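Local coordinates for protein N2152 (Neocallimastix frontalis, PDB 5U22) that probably hydrolyses arabinosyl-containing glycosides, acting as a family 39 glycoside hydrolase with broad specificity in a rumen anaerobic fungus, at residues Tyr112-Ile117 / Asn161-Gln166; Asn122-Phe127 / Lys165-Leu170; Lys192-Leu197 / Lys233-Ser238. One frame throughout, in Å; residues are numbered along the deposited sequence.

Contact 1. Residues Tyr112-Ile117 / Asn161-Gln166; sequences YRWPGI and NQMWKQ
The loop that carries W114 and runs into I117 comes against one flank of the helix holding M163 and Q166, the CA atoms of I117 and M163 lying 7.9 Å apart. Two small van der Waals contacts join the segments. In the first, the far corner of the W114 indole, atom CH2, reaches CG of M163 at 3.8 Å, meeting it at a slant. The reach of the indole comes from its first torsion, which sets CG opposite the backbone N (177°). M163 also starts extended but bends at its second and third torsions, and its SD stays farther off, 5.0 Å from W114 CZ3; it is thus the methylene that packs here, and a flexible methionine suits the uneven rim of a large ring. In the second contact, I117 CD1 lies 3.6 Å from OE1 of Q166, an aliphatic methyl beside an amide oxygen at a partly exposed border. The loop also folds onto its own tryptophan: P115 CD and G116 N lie over one indole face, G116 N 3.3 Å above the plane, while I117 CD1 sits at the ring edge. G116 is the N-cap residue of helix 117-134, and at its backbone angles a side chain would press on the carbonyl oxygen of P115. Around the pair, W152 meets W114 edge-to-face, and W120 of helix 117-134 touches both W114 and M163. F121 of that helix supports Q166, while W164 turns to F196 of helix 190-202, so helix 160-174 is flanked by its two helical neighbours around the parallel strands of the barrel.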
loop_
_atom_site.group_PDB
_atom_site.type_symbol
_atom_site.label_atom_id
_atom_site.label_comp_id
_atom_site.label_asym_id
_atom_site.label_seq_id
_atom_site.Cartn_x
_atom_site.Cartn_y
_atom_site.Cartn_z
ATOM N N TYR A 112 10.019 0.434 -21.466
ATOM C CA TYR A 112 11.203 -0.419 -21.387
ATOM C C TYR A 112 11.712 -0.796 -22.769
ATOM O O TYR A 112 10.942 -1.177 -23.654
ATOM C CB TYR A 112 10.897 -1.698 -20.607
ATOM C CG TYR A 112 10.455 -1.453 -19.187
ATOM C CD1 TYR A 112 11.375 -1.091 -18.212
ATOM C CD2 TYR A 112 9.114 -1.567 -18.820
ATOM C CE1 TYR A 112 10.973 -0.856 -16.904
ATOM C CE2 TYR A 112 8.706 -1.335 -17.518
ATOM C CZ TYR A 112 9.643 -0.974 -16.569
ATOM O OH TYR A 112 9.255 -0.730 -15.270
ATOM N N ARG A 113 13.023 -0.721 -22.940
ATOM C CA ARG A 113 13.623 -1.077 -24.219
ATOM C C ARG A 113 13.850 -2.581 -24.226
ATOM O O ARG A 113 14.813 -3.080 -23.640
ATOM C CB ARG A 113 14.909 -0.290 -24.440
ATOM C CG ARG A 113 14.633 1.163 -24.771
ATOM C CD ARG A 113 15.792 1.769 -25.525
ATOM N NE ARG A 113 16.896 2.049 -24.621
ATOM C CZ ARG A 113 16.955 3.130 -23.858
ATOM N NH1 ARG A 113 15.968 4.015 -23.892
ATOM N NH2 ARG A 113 17.993 3.322 -23.055
ATOM N N TRP A 114 12.941 -3.303 -24.878
ATOM C CA TRP A 114 13.004 -4.757 -24.914
ATOM C C TRP A 114 14.234 -5.206 -25.693
ATOM O O TRP A 114 14.431 -4.765 -26.834
ATOM C CB TRP A 114 11.739 -5.301 -25.562
ATOM C CG TRP A 114 11.678 -6.784 -25.738
ATOM C CD1 TRP A 114 11.781 -7.476 -26.914
ATOM C CD2 TRP A 114 11.477 -7.763 -24.711
ATOM N NE1 TRP A 114 11.645 -8.829 -26.678
ATOM C CE2 TRP A 114 11.465 -9.030 -25.334
ATOM C CE3 TRP A 114 11.307 -7.693 -23.327
ATOM C CZ2 TRP A 114 11.287 -10.211 -24.620
ATOM C CZ3 TRP A 114 11.128 -8.870 -22.621
ATOM C CH2 TRP A 114 11.123 -10.111 -23.266
ATOM N N PRO A 115 15.081 -6.061 -25.122
ATOM C CA PRO A 115 16.309 -6.494 -25.811
ATOM C C PRO A 115 16.195 -7.844 -26.506
ATOM O O PRO A 115 17.225 -8.366 -26.950
ATOM C CB PRO A 115 17.301 -6.583 -24.647
ATOM C CG PRO A 115 16.451 -7.141 -23.526
ATOM C CD PRO A 115 15.045 -6.556 -23.731
ATOM N N GLY A 116 15.004 -8.405 -26.597
ATOM C CA GLY A 116 14.867 -9.760 -27.083
ATOM C C GLY A 116 14.756 -10.748 -25.938
ATOM O O GLY A 116 15.305 -10.547 -24.850
ATOM N N ILE A 117 14.035 -11.844 -26.190
ATOM C CA ILE A 117 13.761 -12.829 -25.144
ATOM C C ILE A 117 15.057 -13.439 -24.617
ATOM O O ILE A 117 15.147 -13.810 -23.442
ATOM C CB ILE A 117 12.789 -13.907 -25.685
ATOM C CG1 ILE A 117 12.186 -14.760 -24.565
ATOM C CG2 ILE A 117 13.472 -14.813 -26.720
ATOM C CD1 ILE A 117 11.075 -14.076 -23.803
ATOM N N ASN A 161 1.060 -11.378 -23.302
ATOM C CA ASN A 161 0.676 -12.697 -22.805
ATOM C C ASN A 161 1.757 -13.731 -23.102
ATOM O O ASN A 161 2.006 -14.622 -22.282
ATOM C CB ASN A 161 -0.664 -13.148 -23.404
ATOM C CG ASN A 161 -1.863 -12.363 -22.860
ATOM O OD1 ASN A 161 -1.759 -11.626 -21.878
ATOM N ND2 ASN A 161 -3.013 -12.532 -23.505
ATOM N N GLN A 162 2.398 -13.638 -24.274
ATOM C CA GLN A 162 3.461 -14.587 -24.622
ATOM C C GLN A 162 4.669 -14.398 -23.710
ATOM O O GLN A 162 5.205 -15.365 -23.157
ATOM C CB GLN A 162 3.873 -14.435 -26.101
ATOM C CG GLN A 162 2.844 -14.894 -27.184
ATOM C CD GLN A 162 3.388 -14.905 -28.655
ATOM O OE1 GLN A 162 3.402 -13.890 -29.367
ATOM N NE2 GLN A 162 3.786 -16.080 -29.112
ATOM N N MET A 163 5.110 -13.153 -23.530
ATOM C CA MET A 163 6.233 -12.902 -22.632
ATOM C C MET A 163 5.898 -13.335 -21.207
ATOM O O MET A 163 6.747 -13.903 -20.504
ATOM C CB MET A 163 6.622 -11.423 -22.683
ATOM C CG MET A 163 7.808 -11.058 -21.786
ATOM S SD MET A 163 7.338 -10.755 -20.046
ATOM C CE MET A 163 6.093 -9.512 -20.210
ATOM N N TRP A 164 4.661 -13.080 -20.769
ATOM C CA TRP A 164 4.234 -13.504 -19.439
ATOM C C TRP A 164 4.346 -15.010 -19.289
ATOM O O TRP A 164 4.970 -15.514 -18.347
ATOM C CB TRP A 164 2.791 -13.065 -19.161
ATOM C CG TRP A 164 2.273 -13.648 -17.854
ATOM C CD1 TRP A 164 1.612 -14.828 -17.679
ATOM C CD2 TRP A 164 2.414 -13.068 -16.545
ATOM N NE1 TRP A 164 1.329 -15.020 -16.340
ATOM C CE2 TRP A 164 1.807 -13.952 -15.628
ATOM C CE3 TRP A 164 2.982 -11.877 -16.066
ATOM C CZ2 TRP A 164 1.758 -13.689 -14.247
ATOM C CZ3 TRP A 164 2.935 -11.620 -14.693
ATOM C CH2 TRP A 164 2.326 -12.519 -13.807
ATOM N N LYS A 165 3.697 -15.747 -20.192
ATOM C CA LYS A 165 3.727 -17.205 -20.137
ATOM C C LYS A 165 5.156 -17.731 -20.138
ATOM O O LYS A 165 5.514 -18.600 -19.335
ATOM C CB LYS A 165 2.947 -17.766 -21.325
ATOM C CG LYS A 165 3.116 -19.265 -21.547
ATOM C CD LYS A 165 2.618 -20.082 -20.368
ATOM C CE LYS A 165 2.594 -21.577 -20.705
ATOM N NZ LYS A 165 2.330 -22.397 -19.499
ATOM N N GLN A 166 5.992 -17.216 -21.036
ATOM C CA GLN A 166 7.342 -17.753 -21.161
ATOM C C GLN A 166 8.184 -17.421 -19.942
ATOM O O GLN A 166 8.983 -18.247 -19.485
ATOM C CB GLN A 166 7.995 -17.229 -22.443
ATOM C CG GLN A 166 7.382 -17.820 -23.727
ATOM C CD GLN A 166 7.808 -17.078 -24.992
ATOM O OE1 GLN A 166 8.953 -16.635 -25.111
ATOM N NE2 GLN A 166 6.882 -16.936 -25.939
#

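Contact 2. Residues Asn122-Phe127 / Lys165-Leu170; sequences NEIRSF and KQTYDL
T167 and L170 face I124 and R125 where two helices run roughly alongside each other, their axes 11.6 Å apart at closest approach and crossing at -28°. Walking along 165-170, K165 pairs instead with D169, one turn on, in a salt bridge whose hydrogen bond is weak. T167 comes next, its CG2 methyl 3.6 Å from CD1 of I124. The first torsion (-53°) sets CG2 opposite the backbone N and keeps OG1 beside that N; OG1 bonds to the M163 carbonyl, so a buried hydroxyl is satisfied within its own helix, and T167 OG1 also pairs with W120 NE1. L170 closes the segment with a forked grip. Its CD2 packs 3.8 Å from CG2 of I124, and its CD1 lies over one face of the R125 guanidinium, 3.7 Å from NH2. An alanine at L170 would lose both methyls and is likely to open a gap beside I124 and leave the guanidinium freer to turn. The chemistry is therefore that of an apolar helix seam whose outer border is closed by the flat face of an arginine, whose charged group can remain near solvent.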
loop_
_atom_site.group_PDB
_atom_site.type_symbol
_atom_site.label_atom_id
_atom_site.label_comp_id
_atom_site.label_asym_id
_atom_site.label_seq_id
_atom_site.Cartn_x
_atom_site.Cartn_y
_atom_site.Cartn_z
ATOM N N ASN A 122 18.586 -14.270 -19.948
ATOM C CA ASN A 122 19.921 -14.238 -19.349
ATOM C C ASN A 122 19.955 -13.322 -18.126
ATOM O O ASN A 122 20.507 -13.680 -17.080
ATOM C CB ASN A 122 20.951 -13.789 -20.387
ATOM C CG ASN A 122 21.233 -14.858 -21.421
ATOM O OD1 ASN A 122 21.220 -16.051 -21.109
ATOM N ND2 ASN A 122 21.469 -14.438 -22.666
ATOM N N GLU A 123 19.359 -12.137 -18.240
ATOM C CA GLU A 123 19.353 -11.215 -17.106
ATOM C C GLU A 123 18.569 -11.784 -15.930
ATOM O O GLU A 123 19.000 -11.663 -14.780
ATOM C CB GLU A 123 18.783 -9.863 -17.533
ATOM C CG GLU A 123 19.708 -9.072 -18.436
ATOM C CD GLU A 123 21.021 -8.756 -17.767
ATOM O OE1 GLU A 123 21.004 -8.338 -16.595
ATOM O OE2 GLU A 123 22.076 -8.931 -18.408
ATOM N N ILE A 124 17.414 -12.406 -16.198
ATOM C CA ILE A 124 16.629 -13.002 -15.118
ATOM C C ILE A 124 17.411 -14.121 -14.448
ATOM O O ILE A 124 17.474 -14.189 -13.215
ATOM C CB ILE A 124 15.263 -13.490 -15.640
ATOM C CG1 ILE A 124 14.373 -12.288 -15.964
ATOM C CG2 ILE A 124 14.567 -14.352 -14.616
ATOM C CD1 ILE A 124 13.070 -12.672 -16.628
ATOM N N ARG A 125 18.063 -14.986 -15.241
ATOM C CA ARG A 125 18.833 -16.085 -14.655
ATOM C C ARG A 125 19.959 -15.562 -13.777
ATOM O O ARG A 125 20.205 -16.090 -12.688
ATOM C CB ARG A 125 19.422 -16.981 -15.741
ATOM C CG ARG A 125 18.444 -17.867 -16.455
ATOM C CD ARG A 125 19.198 -18.677 -17.519
ATOM N NE ARG A 125 18.285 -19.385 -18.399
ATOM C CZ ARG A 125 17.659 -20.503 -18.057
ATOM N NH1 ARG A 125 17.836 -21.018 -16.848
ATOM N NH2 ARG A 125 16.849 -21.105 -18.913
ATOM N N SER A 126 20.685 -14.553 -14.260
ATOM C CA SER A 126 21.743 -13.956 -13.453
ATOM C C SER A 126 21.184 -13.360 -12.167
ATOM O O SER A 126 21.787 -13.514 -11.097
ATOM C CB SER A 126 22.490 -12.891 -14.254
ATOM O OG SER A 126 23.428 -12.221 -13.432
ATOM N N PHE A 127 20.020 -12.698 -12.238
ATOM C CA PHE A 127 19.442 -12.141 -11.019
ATOM C C PHE A 127 19.057 -13.248 -10.043
ATOM O O PHE A 127 19.308 -13.142 -8.837
ATOM C CB PHE A 127 18.219 -11.274 -11.310
ATOM C CG PHE A 127 17.453 -10.949 -10.065
ATOM C CD1 PHE A 127 17.949 -10.006 -9.171
ATOM C CD2 PHE A 127 16.317 -11.672 -9.719
ATOM C CE1 PHE A 127 17.287 -9.751 -7.973
ATOM C CE2 PHE A 127 15.649 -11.422 -8.521
ATOM C CZ PHE A 127 16.137 -10.462 -7.647
ATOM N N LYS A 165 3.697 -15.747 -20.192
ATOM C CA LYS A 165 3.727 -17.205 -20.137
ATOM C C LYS A 165 5.156 -17.731 -20.138
ATOM O O LYS A 165 5.514 -18.600 -19.335
ATOM C CB LYS A 165 2.947 -17.766 -21.325
ATOM C CG LYS A 165 3.116 -19.265 -21.547
ATOM C CD LYS A 165 2.618 -20.082 -20.368
ATOM C CE LYS A 165 2.594 -21.577 -20.705
ATOM N NZ LYS A 165 2.330 -22.397 -19.499
ATOM N N GLN A 166 5.992 -17.216 -21.036
ATOM C CA GLN A 166 7.342 -17.753 -21.161
ATOM C C GLN A 166 8.184 -17.421 -19.942
ATOM O O GLN A 166 8.983 -18.247 -19.485
ATOM C CB GLN A 166 7.995 -17.229 -22.443
ATOM C CG GLN A 166 7.382 -17.820 -23.727
ATOM C CD GLN A 166 7.808 -17.078 -24.992
ATOM O OE1 GLN A 166 8.953 -16.635 -25.111
ATOM N NE2 GLN A 166 6.882 -16.936 -25.939
ATOM N N THR A 167 8.020 -16.222 -19.391
ATOM C CA THR A 167 8.808 -15.859 -18.221
ATOM C C THR A 167 8.305 -16.597 -16.985
ATOM O O THR A 167 9.094 -16.987 -16.113
ATOM C CB THR A 167 8.764 -14.341 -18.019
ATOM O OG1 THR A 167 9.158 -13.696 -19.235
ATOM C CG2 THR A 167 9.700 -13.925 -16.910
ATOM N N TYR A 168 6.987 -16.777 -16.890
ATOM C CA TYR A 168 6.394 -17.560 -15.814
ATOM C C TYR A 168 6.966 -18.973 -15.789
ATOM O O TYR A 168 7.368 -19.477 -14.734
ATOM C CB TYR A 168 4.875 -17.579 -16.006
ATOM C CG TYR A 168 4.045 -18.235 -14.924
ATOM C CD1 TYR A 168 3.948 -19.625 -14.823
ATOM C CD2 TYR A 168 3.298 -17.465 -14.048
ATOM C CE1 TYR A 168 3.159 -20.222 -13.839
ATOM C CE2 TYR A 168 2.507 -18.049 -13.072
ATOM C CZ TYR A 168 2.445 -19.418 -12.970
ATOM O OH TYR A 168 1.647 -19.970 -11.998
ATOM N N ASP A 169 7.036 -19.622 -16.956
ATOM C CA ASP A 169 7.575 -20.978 -17.004
ATOM C C ASP A 169 9.033 -20.991 -16.590
ATOM O O ASP A 169 9.486 -21.921 -15.910
ATOM C CB ASP A 169 7.409 -21.573 -18.404
ATOM C CG ASP A 169 5.954 -21.870 -18.743
ATOM O OD1 ASP A 169 5.113 -21.803 -17.829
ATOM O OD2 ASP A 169 5.653 -22.161 -19.921
ATOM N N LEU A 170 9.787 -19.966 -16.993
ATOM C CA LEU A 170 11.177 -19.855 -16.569
ATOM C C LEU A 170 11.282 -19.747 -15.048
ATOM O O LEU A 170 12.071 -20.459 -14.416
ATOM C CB LEU A 170 11.832 -18.651 -17.251
ATOM C CG LEU A 170 13.218 -18.319 -16.675
ATOM C CD1 LEU A 170 14.205 -19.434 -16.994
ATOM C CD2 LEU A 170 13.718 -16.986 -17.189
#

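Contact 3. Residues Lys192-Leu197 / Lys233-Ser238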
loop_
_atom_site.group_PDB
_atom_site.type_symbol
_atom_site.label_atom_id
_atom_site.label_comp_id
_atom_site.label_asym_id
_atom_site.label_seq_id
_atom_site.Cartn_x
_atom_site.Cartn_y
_atom_site.Cartn_z
ATOM N N LYS A 192 -9.817 -6.002 -19.614
ATOM C CA LYS A 192 -8.383 -6.255 -19.644
ATOM C C LYS A 192 -7.998 -7.326 -18.630
ATOM O O LYS A 192 -7.241 -8.257 -18.941
ATOM C CB LYS A 192 -7.652 -4.938 -19.365
ATOM C CG LYS A 192 -6.143 -5.026 -19.320
ATOM C CD LYS A 192 -5.521 -3.631 -19.357
ATOM C CE LYS A 192 -6.023 -2.752 -18.214
ATOM N NZ LYS A 192 -5.488 -1.361 -18.267
ATOM N N MET A 193 -8.529 -7.218 -17.411
ATOM C CA MET A 193 -8.224 -8.207 -16.379
ATOM C C MET A 193 -8.820 -9.566 -16.725
ATOM O O MET A 193 -8.158 -10.599 -16.587
ATOM C CB MET A 193 -8.744 -7.737 -15.021
ATOM C CG MET A 193 -8.519 -8.753 -13.899
ATOM S SD MET A 193 -6.768 -9.107 -13.590
ATOM C CE MET A 193 -6.302 -7.667 -12.630
ATOM N N LYS A 194 -10.077 -9.586 -17.164
ATOM C CA LYS A 194 -10.711 -10.850 -17.518
ATOM C C LYS A 194 -9.931 -11.568 -18.615
ATOM O O LYS A 194 -9.668 -12.773 -18.517
ATOM C CB LYS A 194 -12.154 -10.593 -17.954
ATOM C CG LYS A 194 -12.944 -11.866 -18.313
ATOM C CD LYS A 194 -14.395 -11.515 -18.685
ATOM C CE LYS A 194 -15.207 -12.741 -19.087
ATOM N NZ LYS A 194 -16.665 -12.410 -19.053
ATOM N N ASN A 195 -9.560 -10.838 -19.675
ATOM C CA ASN A 195 -8.759 -11.430 -20.749
ATOM C C ASN A 195 -7.480 -12.045 -20.191
ATOM O O ASN A 195 -7.095 -13.158 -20.556
ATOM C CB ASN A 195 -8.441 -10.380 -21.809
ATOM C CG ASN A 195 -9.512 -10.295 -22.908
ATOM O OD1 ASN A 195 -10.024 -11.320 -23.374
ATOM N ND2 ASN A 195 -9.833 -9.078 -23.341
ATOM N N PHE A 196 -6.823 -11.347 -19.268
ATOM C CA PHE A 196 -5.600 -11.880 -18.680
ATOM C C PHE A 196 -5.876 -13.104 -17.816
ATOM O O PHE A 196 -5.112 -14.077 -17.847
ATOM C CB PHE A 196 -4.892 -10.813 -17.848
ATOM C CG PHE A 196 -3.744 -11.364 -17.062
ATOM C CD1 PHE A 196 -2.561 -11.684 -17.701
ATOM C CD2 PHE A 196 -3.851 -11.589 -15.698
ATOM C CE1 PHE A 196 -1.491 -12.202 -16.999
ATOM C CE2 PHE A 196 -2.784 -12.113 -14.988
ATOM C CZ PHE A 196 -1.605 -12.419 -15.642
ATOM N N LEU A 197 -6.930 -13.057 -16.998
ATOM C CA LEU A 197 -7.250 -14.209 -16.162
ATOM C C LEU A 197 -7.649 -15.413 -17.005
ATOM O O LEU A 197 -7.260 -16.548 -16.702
ATOM C CB LEU A 197 -8.373 -13.855 -15.187
ATOM C CG LEU A 197 -7.952 -12.844 -14.126
ATOM C CD1 LEU A 197 -9.155 -12.462 -13.269
ATOM C CD2 LEU A 197 -6.835 -13.424 -13.279
ATOM N N LYS A 233 -14.596 -15.474 -9.117
ATOM C CA LYS A 233 -15.698 -16.406 -8.908
ATOM C C LYS A 233 -16.277 -16.889 -10.236
ATOM O O LYS A 233 -16.470 -18.096 -10.438
ATOM C CB LYS A 233 -16.777 -15.758 -8.041
ATOM C CG LYS A 233 -16.508 -15.907 -6.558
ATOM C CD LYS A 233 -17.684 -15.431 -5.735
ATOM C CE LYS A 233 -17.641 -13.926 -5.550
ATOM N N SER A 234 -16.558 -15.963 -11.156
ATOM C CA SER A 234 -17.197 -16.341 -12.408
ATOM C C SER A 234 -16.284 -17.172 -13.300
ATOM O O SER A 234 -16.782 -17.951 -14.117
ATOM C CB SER A 234 -17.676 -15.095 -13.152
ATOM O OG SER A 234 -16.602 -14.438 -13.795
ATOM N N LEU A 235 -14.969 -17.046 -13.155
ATOM C CA LEU A 235 -14.031 -17.797 -13.979
ATOM C C LEU A 235 -13.503 -19.053 -13.294
ATOM O O LEU A 235 -12.704 -19.781 -13.898
ATOM C CB LEU A 235 -12.854 -16.896 -14.389
ATOM C CG LEU A 235 -13.159 -15.649 -15.229
ATOM C CD1 LEU A 235 -11.877 -14.864 -15.504
ATOM C CD2 LEU A 235 -13.822 -16.052 -16.536
ATOM N N GLY A 236 -13.909 -19.323 -12.052
ATOM C CA GLY A 236 -13.452 -20.508 -11.349
ATOM C C GLY A 236 -11.987 -20.462 -10.960
ATOM O O GLY A 236 -11.255 -21.439 -11.143
ATOM N N ILE A 237 -11.543 -19.328 -10.422
ATOM C CA ILE A 237 -10.163 -19.134 -9.989
ATOM C C ILE A 237 -10.170 -18.991 -8.474
ATOM O O ILE A 237 -10.929 -18.180 -7.930
ATOM C CB ILE A 237 -9.537 -17.902 -10.669
ATOM C CG1 ILE A 237 -9.506 -18.104 -12.190
ATOM C CG2 ILE A 237 -8.137 -17.637 -10.124
ATOM C CD1 ILE A 237 -9.098 -16.876 -12.982
ATOM N N SER A 238 -9.359 -19.794 -7.787
ATOM C CA SER A 238 -9.285 -19.675 -6.338
ATOM C C SER A 238 -8.715 -18.311 -5.955
ATOM O O SER A 238 -7.840 -17.766 -6.637
ATOM C CB SER A 238 -8.450 -20.806 -5.736
ATOM O OG SER A 238 -7.175 -20.881 -6.329
HETATM O O HOH W 1 -17.328 -12.489 -16.157
#
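Aliphatic packing carries most of this meeting, and L197 is its centre. Two methyls converge on its CB: L235 CD1 at 3.7 Å and I237 CD1 at 3.8 Å, themselves 4.3 Å apart. I237 CD1 also lies 4.1 Å from L197 CD2, the two side chains crossing at a slant. In L235 the first torsion of -61° places CG opposite the carbonyl carbon, and the extended second torsion then sends CD1 out to L197. The aliphatic stem of K194 adds a looser touch, its CG 4.2 Å from the same leucine methyl. Branched aliphatic residues suit the place because each ends in methyls that can pack on L197; Y228 and L206 lie against L197 as well, and L206 also against I237. The segments belong to neighbouring helices, 190-202 and 221-235, joined through strand 209-212 in the β/α succession of the TIM barrel. A Schellman motif turns the chain at G236, whose positive phi of 70° suits a residue without a side chain, and the turn brings I237 back beside L235. The polar link is by water. K194, extended along its whole length, donates from NZ to a water 3.0 Å away, and S234 OG lies 3.1 Å from that same water. Nearby, K201 NZ holds the carbonyl oxygen of L235.

All three contacts lie on the outer, helical side of the TIM barrel rather than in the β-sandwich, contact 1 partly through the loop leading into helix 117-134. Contacts 1 and 2 both use helix 160-174, sharing K165 and Q166, and their centres are about 10 Å apart; they fasten successive levels of that helix to the start and the body of helix 117-134. Contact 3 follows later in the chain, pairing helices 190-202 and 221-235, with its centre about 22 Å from that of contact 1 and about 24 Å from that of contact 2. The touch of W164 on F196 bridges the two couples of helices around the parallel strands.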